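Local coordinates for protein TsrD (Streptomyces laurentii, PDB 5X7L) that is of unknown precise function but belongs to the SnoaL-like polyketide cyclase family and has an NTF2-like fold of helices packed on a curved antiparallel sheet, at residues Y36-P41 against A118-E123; K77-M82 against G105-F110. All blocks are in the same frame, centred on the assembly; numbering follows the deposited sequence.

Contact 1: residues Y36-P41 against A118-E123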
loop_
_atom_site.group_PDB
_atom_site.type_symbol
_atom_site.label_atom_id
_atom_site.label_comp_id
_atom_site.label_asym_id
_atom_site.label_seq_id
_atom_site.Cartn_x
_atom_site.Cartn_y
_atom_site.Cartn_z
ATOM N N TYR B 36 -8.063 10.277 17.116
ATOM C CA TYR B 36 -7.315 9.604 16.059
ATOM C C TYR B 36 -5.938 9.151 16.529
ATOM O O TYR B 36 -5.248 9.882 17.241
ATOM C CB TYR B 36 -7.148 10.533 14.854
ATOM C CG TYR B 36 -6.812 9.779 13.596
ATOM C CD1 TYR B 36 -7.818 9.213 12.829
ATOM C CD2 TYR B 36 -5.495 9.601 13.187
ATOM C CE1 TYR B 36 -7.531 8.494 11.686
ATOM C CE2 TYR B 36 -5.196 8.887 12.037
ATOM C CZ TYR B 36 -6.224 8.337 11.293
ATOM O OH TYR B 36 -5.958 7.622 10.150
ATOM N N ARG B 37 -5.541 7.953 16.111
ATOM C CA ARG B 37 -4.270 7.374 16.533
ATOM C C ARG B 37 -3.338 7.207 15.337
ATOM O O ARG B 37 -3.324 6.162 14.692
ATOM C CB ARG B 37 -4.501 6.022 17.218
ATOM C CG ARG B 37 -5.467 6.073 18.395
ATOM C CD ARG B 37 -5.650 4.709 19.051
ATOM N NE ARG B 37 -6.246 3.720 18.153
ATOM C CZ ARG B 37 -7.553 3.502 18.007
ATOM N NH1 ARG B 37 -8.446 4.211 18.689
ATOM N NH2 ARG B 37 -7.975 2.567 17.166
ATOM N N HIS B 38 -2.562 8.242 15.033
ATOM C CA HIS B 38 -1.594 8.154 13.944
ATOM C C HIS B 38 -0.507 7.138 14.320
ATOM O O HIS B 38 -0.017 7.152 15.452
ATOM C CB HIS B 38 -0.973 9.522 13.662
ATOM C CG HIS B 38 -0.282 9.608 12.339
ATOM N ND1 HIS B 38 0.887 8.934 12.065
ATOM C CD2 HIS B 38 -0.593 10.295 11.215
ATOM C CE1 HIS B 38 1.265 9.194 10.827
ATOM N NE2 HIS B 38 0.384 10.019 10.289
ATOM N N PRO B 39 -0.127 6.248 13.383
ATOM C CA PRO B 39 0.873 5.216 13.705
ATOM C C PRO B 39 2.288 5.737 13.990
ATOM O O PRO B 39 3.089 5.014 14.578
ATOM C CB PRO B 39 0.879 4.331 12.452
ATOM C CG PRO B 39 0.352 5.200 11.363
ATOM C CD PRO B 39 -0.674 6.068 12.027
ATOM N N ASN B 40 2.590 6.958 13.569
ATOM C CA ASN B 40 3.875 7.591 13.842
ATOM C C ASN B 40 3.796 8.351 15.163
ATOM O O ASN B 40 3.062 9.330 15.258
ATOM C CB ASN B 40 4.246 8.544 12.698
ATOM C CG ASN B 40 5.627 9.159 12.861
ATOM O OD1 ASN B 40 6.259 9.045 13.909
ATOM N ND2 ASN B 40 6.101 9.818 11.811
ATOM N N PRO B 41 4.555 7.915 16.189
ATOM C CA PRO B 41 4.434 8.598 17.485
ATOM C C PRO B 41 4.955 10.039 17.490
ATOM O O PRO B 41 4.674 10.781 18.433
ATOM C CB PRO B 41 5.270 7.720 18.421
ATOM C CG PRO B 41 6.273 7.075 17.530
ATOM C CD PRO B 41 5.559 6.836 16.228
ATOM N N ALA B 118 -10.388 5.997 12.833
ATOM C CA ALA B 118 -9.706 6.203 14.114
ATOM C C ALA B 118 -8.220 5.872 14.072
ATOM O O ALA B 118 -7.476 6.232 14.983
ATOM C CB ALA B 118 -10.385 5.383 15.203
ATOM N N GLN B 119 -7.793 5.185 13.022
ATOM C CA GLN B 119 -6.427 4.720 12.911
ATOM C C GLN B 119 -6.201 4.278 11.468
ATOM O O GLN B 119 -7.161 3.951 10.777
ATOM C CB GLN B 119 -6.237 3.581 13.917
ATOM C CG GLN B 119 -5.161 2.584 13.628
ATOM C CD GLN B 119 -4.974 1.584 14.749
ATOM O OE1 GLN B 119 -5.844 1.385 15.608
ATOM N NE2 GLN B 119 -3.823 0.952 14.750
ATOM N N HIS B 120 -4.953 4.287 11.004
ATOM C CA HIS B 120 -4.648 3.782 9.666
ATOM C C HIS B 120 -3.338 3.017 9.614
ATOM O O HIS B 120 -2.477 3.160 10.482
ATOM C CB HIS B 120 -4.613 4.913 8.628
ATOM C CG HIS B 120 -3.423 5.814 8.749
ATOM N ND1 HIS B 120 -3.467 7.008 9.434
ATOM C CD2 HIS B 120 -2.161 5.696 8.275
ATOM C CE1 HIS B 120 -2.282 7.588 9.377
ATOM N NE2 HIS B 120 -1.470 6.811 8.684
ATOM N N TRP B 121 -3.225 2.206 8.566
ATOM C CA TRP B 121 -1.992 1.557 8.143
ATOM C C TRP B 121 -1.878 1.876 6.664
ATOM O O TRP B 121 -2.866 1.783 5.941
ATOM C CB TRP B 121 -2.054 0.043 8.326
ATOM C CG TRP B 121 -2.379 -0.420 9.706
ATOM C CD1 TRP B 121 -1.494 -0.827 10.662
ATOM C CD2 TRP B 121 -3.685 -0.542 10.288
ATOM N NE1 TRP B 121 -2.167 -1.194 11.803
ATOM C CE2 TRP B 121 -3.512 -1.030 11.600
ATOM C CE3 TRP B 121 -4.984 -0.290 9.824
ATOM C CZ2 TRP B 121 -4.585 -1.270 12.456
ATOM C CZ3 TRP B 121 -6.051 -0.529 10.678
ATOM C CH2 TRP B 121 -5.843 -1.016 11.979
ATOM N N ASP B 122 -0.695 2.240 6.193
ATOM C CA ASP B 122 -0.581 2.676 4.808
ATOM C C ASP B 122 0.724 2.252 4.162
ATOM O O ASP B 122 1.679 1.874 4.844
ATOM C CB ASP B 122 -0.718 4.195 4.727
ATOM C CG ASP B 122 0.461 4.913 5.335
ATOM O OD1 ASP B 122 0.635 4.835 6.568
ATOM O OD2 ASP B 122 1.217 5.555 4.579
ATOM N N GLU B 123 0.734 2.304 2.833
ATOM C CA GLU B 123 1.962 2.272 2.052
ATOM C C GLU B 123 1.835 3.298 0.933
ATOM O O GLU B 123 0.781 3.422 0.306
ATOM C CB GLU B 123 2.228 0.889 1.455
ATOM C CG GLU B 123 2.378 -0.246 2.457
ATOM C CD GLU B 123 3.608 -0.146 3.342
ATOM O OE1 GLU B 123 4.496 0.698 3.100
ATOM O OE2 GLU B 123 3.683 -0.936 4.301
#
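An aromatic cluster of Y36, H38 and H120 joins the irregular segment 36-41 to edge strand 116-124 of the curved NTF2-like sheet. Y36 OH and H120 ND1 are hydrogen-bonded at 2.7 Å. The tyrosine carries its hydroxyl far enough to reach the imidazole near the plane of each ring, the planes being 30° apart, so the two meet rim to rim, while the backbone at A118 and Q119 lies against one tyrosine face. H120 has its CG in the crowded position between backbone N and carbonyl carbon (chi1 72°). The CE1 edge of its ring is directed at the face of H38, the ring planes standing at 87°. P39 CD rests over one face of H120 in a CH-pi contact, 3.7 Å from the ring centroid, a place suited to the compact apolar ring of proline, whose CH2 groups can lie on an aromatic face. H38 itself is steadied within its segment, since N40 N donates to H38 ND1 at 3.0 Å in the ring plane.

Nearer the start of the segment, R37 N donates to A118 O at 2.8 Å. R37 NH2 donates to Q119 OE1 at 2.9 Å, in the guanidinium plane, with NE a weak second donor; arginine is long enough to reach across to that amide oxygen. E113 of strand 101-113 forms a salt bridge with the same NH2, and M50 of helix 47-60 packs against Y36 and H38.

Contact 2: residues K77-M82 against G105-F110. With IPA (isopropyl alcohol), chain G.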
loop_
_atom_site.group_PDB
_atom_site.type_symbol
_atom_site.label_atom_id
_atom_site.label_comp_id
_atom_site.label_asym_id
_atom_site.label_seq_id
_atom_site.Cartn_x
_atom_site.Cartn_y
_atom_site.Cartn_z
ATOM N N LYS B 77 -13.474 -1.858 8.440
ATOM C CA LYS B 77 -12.313 -1.513 7.621
ATOM C C LYS B 77 -12.710 -0.837 6.314
ATOM O O LYS B 77 -13.666 -1.245 5.652
ATOM C CB LYS B 77 -11.481 -2.759 7.303
ATOM C CG LYS B 77 -10.864 -3.430 8.521
ATOM C CD LYS B 77 -9.684 -2.646 9.080
ATOM C CE LYS B 77 -9.208 -3.222 10.405
ATOM N NZ LYS B 77 -8.791 -4.646 10.288
ATOM N N ALA B 78 -11.954 0.194 5.951
ATOM C CA ALA B 78 -12.078 0.839 4.651
ATOM C C ALA B 78 -10.696 0.951 4.031
ATOM O O ALA B 78 -9.769 1.449 4.665
ATOM C CB ALA B 78 -12.708 2.215 4.794
ATOM N N VAL B 79 -10.563 0.477 2.798
ATOM C CA VAL B 79 -9.299 0.546 2.078
ATOM C C VAL B 79 -9.439 1.499 0.905
ATOM O O VAL B 79 -10.283 1.291 0.035
ATOM C CB VAL B 79 -8.863 -0.831 1.553
ATOM C CG1 VAL B 79 -7.511 -0.722 0.860
ATOM C CG2 VAL B 79 -8.820 -1.839 2.693
ATOM N N ALA B 80 -8.618 2.546 0.894
ATOM C CA ALA B 80 -8.636 3.539 -0.172
ATOM C C ALA B 80 -7.318 3.510 -0.936
ATOM O O ALA B 80 -6.259 3.772 -0.363
ATOM C CB ALA B 80 -8.884 4.927 0.404
ATOM N N ARG B 81 -7.386 3.166 -2.220
ATOM C CA ARG B 81 -6.239 3.307 -3.106
ATOM C C ARG B 81 -6.357 4.663 -3.782
ATOM O O ARG B 81 -7.393 4.974 -4.375
ATOM C CB ARG B 81 -6.195 2.188 -4.148
ATOM C CG ARG B 81 -5.002 2.305 -5.087
ATOM C CD ARG B 81 -4.747 1.046 -5.887
ATOM N NE ARG B 81 -5.819 0.728 -6.827
ATOM C CZ ARG B 81 -5.932 1.236 -8.053
ATOM N NH1 ARG B 81 -5.050 2.124 -8.504
ATOM N NH2 ARG B 81 -6.938 0.859 -8.835
HETATM N N MSE B 82 -5.302 5.470 -3.690
HETATM C CA MSE B 82 -5.354 6.863 -4.124
HETATM C C MSE B 82 -4.130 7.248 -4.923
HETATM O O MSE B 82 -3.105 6.556 -4.900
HETATM C CB MSE B 82 -5.491 7.781 -2.904
HETATM C CG MSE B 82 -6.829 7.594 -2.196
HETATM SE SE MSE B 82 -6.953 8.567 -0.509
HETATM C CE MSE B 82 -5.897 7.339 0.572
ATOM N N GLY B 105 1.341 6.781 -6.055
ATOM C CA GLY B 105 0.241 6.012 -5.511
ATOM C C GLY B 105 0.413 5.744 -4.030
ATOM O O GLY B 105 1.529 5.731 -3.495
ATOM N N LEU B 106 -0.713 5.531 -3.363
ATOM C CA LEU B 106 -0.716 5.120 -1.968
ATOM C C LEU B 106 -1.944 4.263 -1.722
ATOM O O LEU B 106 -2.921 4.323 -2.479
ATOM C CB LEU B 106 -0.697 6.339 -1.036
ATOM C CG LEU B 106 -1.899 7.289 -1.135
ATOM C CD1 LEU B 106 -2.252 7.900 0.217
ATOM C CD2 LEU B 106 -1.707 8.373 -2.188
ATOM N N ILE B 107 -1.874 3.450 -0.677
ATOM C CA ILE B 107 -3.030 2.707 -0.200
ATOM C C ILE B 107 -3.118 2.907 1.307
ATOM O O ILE B 107 -2.153 2.646 2.026
ATOM C CB ILE B 107 -2.944 1.204 -0.530
ATOM C CG1 ILE B 107 -2.812 0.992 -2.042
ATOM C CG2 ILE B 107 -4.169 0.482 0.021
ATOM C CD1 ILE B 107 -2.510 -0.438 -2.446
ATOM N N ASP B 108 -4.273 3.387 1.768
ATOM C CA ASP B 108 -4.565 3.541 3.194
ATOM C C ASP B 108 -5.622 2.535 3.614
ATOM O O ASP B 108 -6.646 2.394 2.943
ATOM C CB ASP B 108 -5.114 4.938 3.509
ATOM C CG ASP B 108 -4.077 6.036 3.389
ATOM O OD1 ASP B 108 -2.892 5.755 3.122
ATOM O OD2 ASP B 108 -4.467 7.206 3.569
ATOM N N ILE B 109 -5.375 1.857 4.731
ATOM C CA ILE B 109 -6.385 1.033 5.377
ATOM C C ILE B 109 -6.802 1.746 6.652
ATOM O O ILE B 109 -5.970 1.992 7.519
ATOM C CB ILE B 109 -5.858 -0.373 5.711
ATOM C CG1 ILE B 109 -5.377 -1.072 4.436
ATOM C CG2 ILE B 109 -6.936 -1.188 6.416
ATOM C CD1 ILE B 109 -4.714 -2.408 4.673
ATOM N N PHE B 110 -8.086 2.082 6.756
ATOM C CA PHE B 110 -8.624 2.763 7.927
ATOM C C PHE B 110 -9.437 1.815 8.795
ATOM O O PHE B 110 -10.205 0.997 8.288
ATOM C CB PHE B 110 -9.540 3.913 7.519
ATOM C CG PHE B 110 -8.855 5.022 6.779
ATOM C CD1 PHE B 110 -8.078 5.951 7.456
ATOM C CD2 PHE B 110 -9.019 5.160 5.409
ATOM C CE1 PHE B 110 -7.461 6.989 6.776
ATOM C CE2 PHE B 110 -8.400 6.196 4.724
ATOM C CZ PHE B 110 -7.624 7.112 5.410
HETATM C C1 IPA G . -3.931 8.739 6.382
HETATM C C2 IPA G . -2.851 9.456 5.582
HETATM C C3 IPA G . -1.471 8.915 5.937
HETATM O O2 IPA G . -3.081 9.261 4.191
#
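A78 and F110, A80 and D108, and M82 and L106 form hydrogen-bonded antiparallel pairs, each closed by two backbone N-H...O=C bonds, such as F110 N to A78 O at 2.8 Å. The strand axes run 168° apart. The pairs V79 with I109 and R81 with I107 alternate with these as non-hydrogen-bonded pairs, where CA-H groups approach carbonyl oxygens, as V79 CA does D108 O at 3.3 Å.

Apolar packing on the face of V79 and I107 relies on beta-branched side chains, which suit extended backbone. V79 CG1 meets I107 CG2 at 3.7 Å, and V79 CG2 lies beside I109 CG1 at 3.9 Å, the two chains pointing the same way. This face belongs to the dimer interface: V79 and I107 each pack on their own counterparts in the second subunit, K77 NZ forms a salt bridge with D70 of that subunit, and R81 makes a cation-pi contact with its W121.

The opposite face, that of the alanines, faces helix 6-22 and probably lines the interior of the cone, as in NTF2-like proteins. The small A78 and A80 let V9 and M13 of that helix come close. M82, a selenomethionine, has a long, flexible chain that bends at chi3 (-78°), and its CE touches L106 CD1 at 3.7 Å.

Polar contact on this face centres on D108, whose OD2 lies 3.3 Å from M82 CE and accepts a hydrogen bond from O2 of isopropyl alcohol at 2.6 Å. F110 CE1 lies 4.0 Å from the alcohol's C1, and the large, flat phenyl ring also stacks with F117 and meets F16 edge-to-face.

The centres of contacts 1 and 2 lie about 12 Å apart, and both reach the same antiparallel sheet, contact 2 with both segments and contact 1 through strand 116-124. Along the chain the order is 36-41, 77-82, 105-110, 118-123, so both segments of contact 2 fall between those of contact 1. Strands 101-113 and 116-124 are consecutive and neighbours in the sheet, and their probable backbone hydrogen bonds, I109 N to W121 O and I107 N to E123 O, join the contacts directly. H120 and D108 each lie near a bound isopropyl alcohol, probably from the crystallisation liquor, which may mark a pocket. E123 packs on G105 of the second subunit, so both contacts also reach the dimer interface.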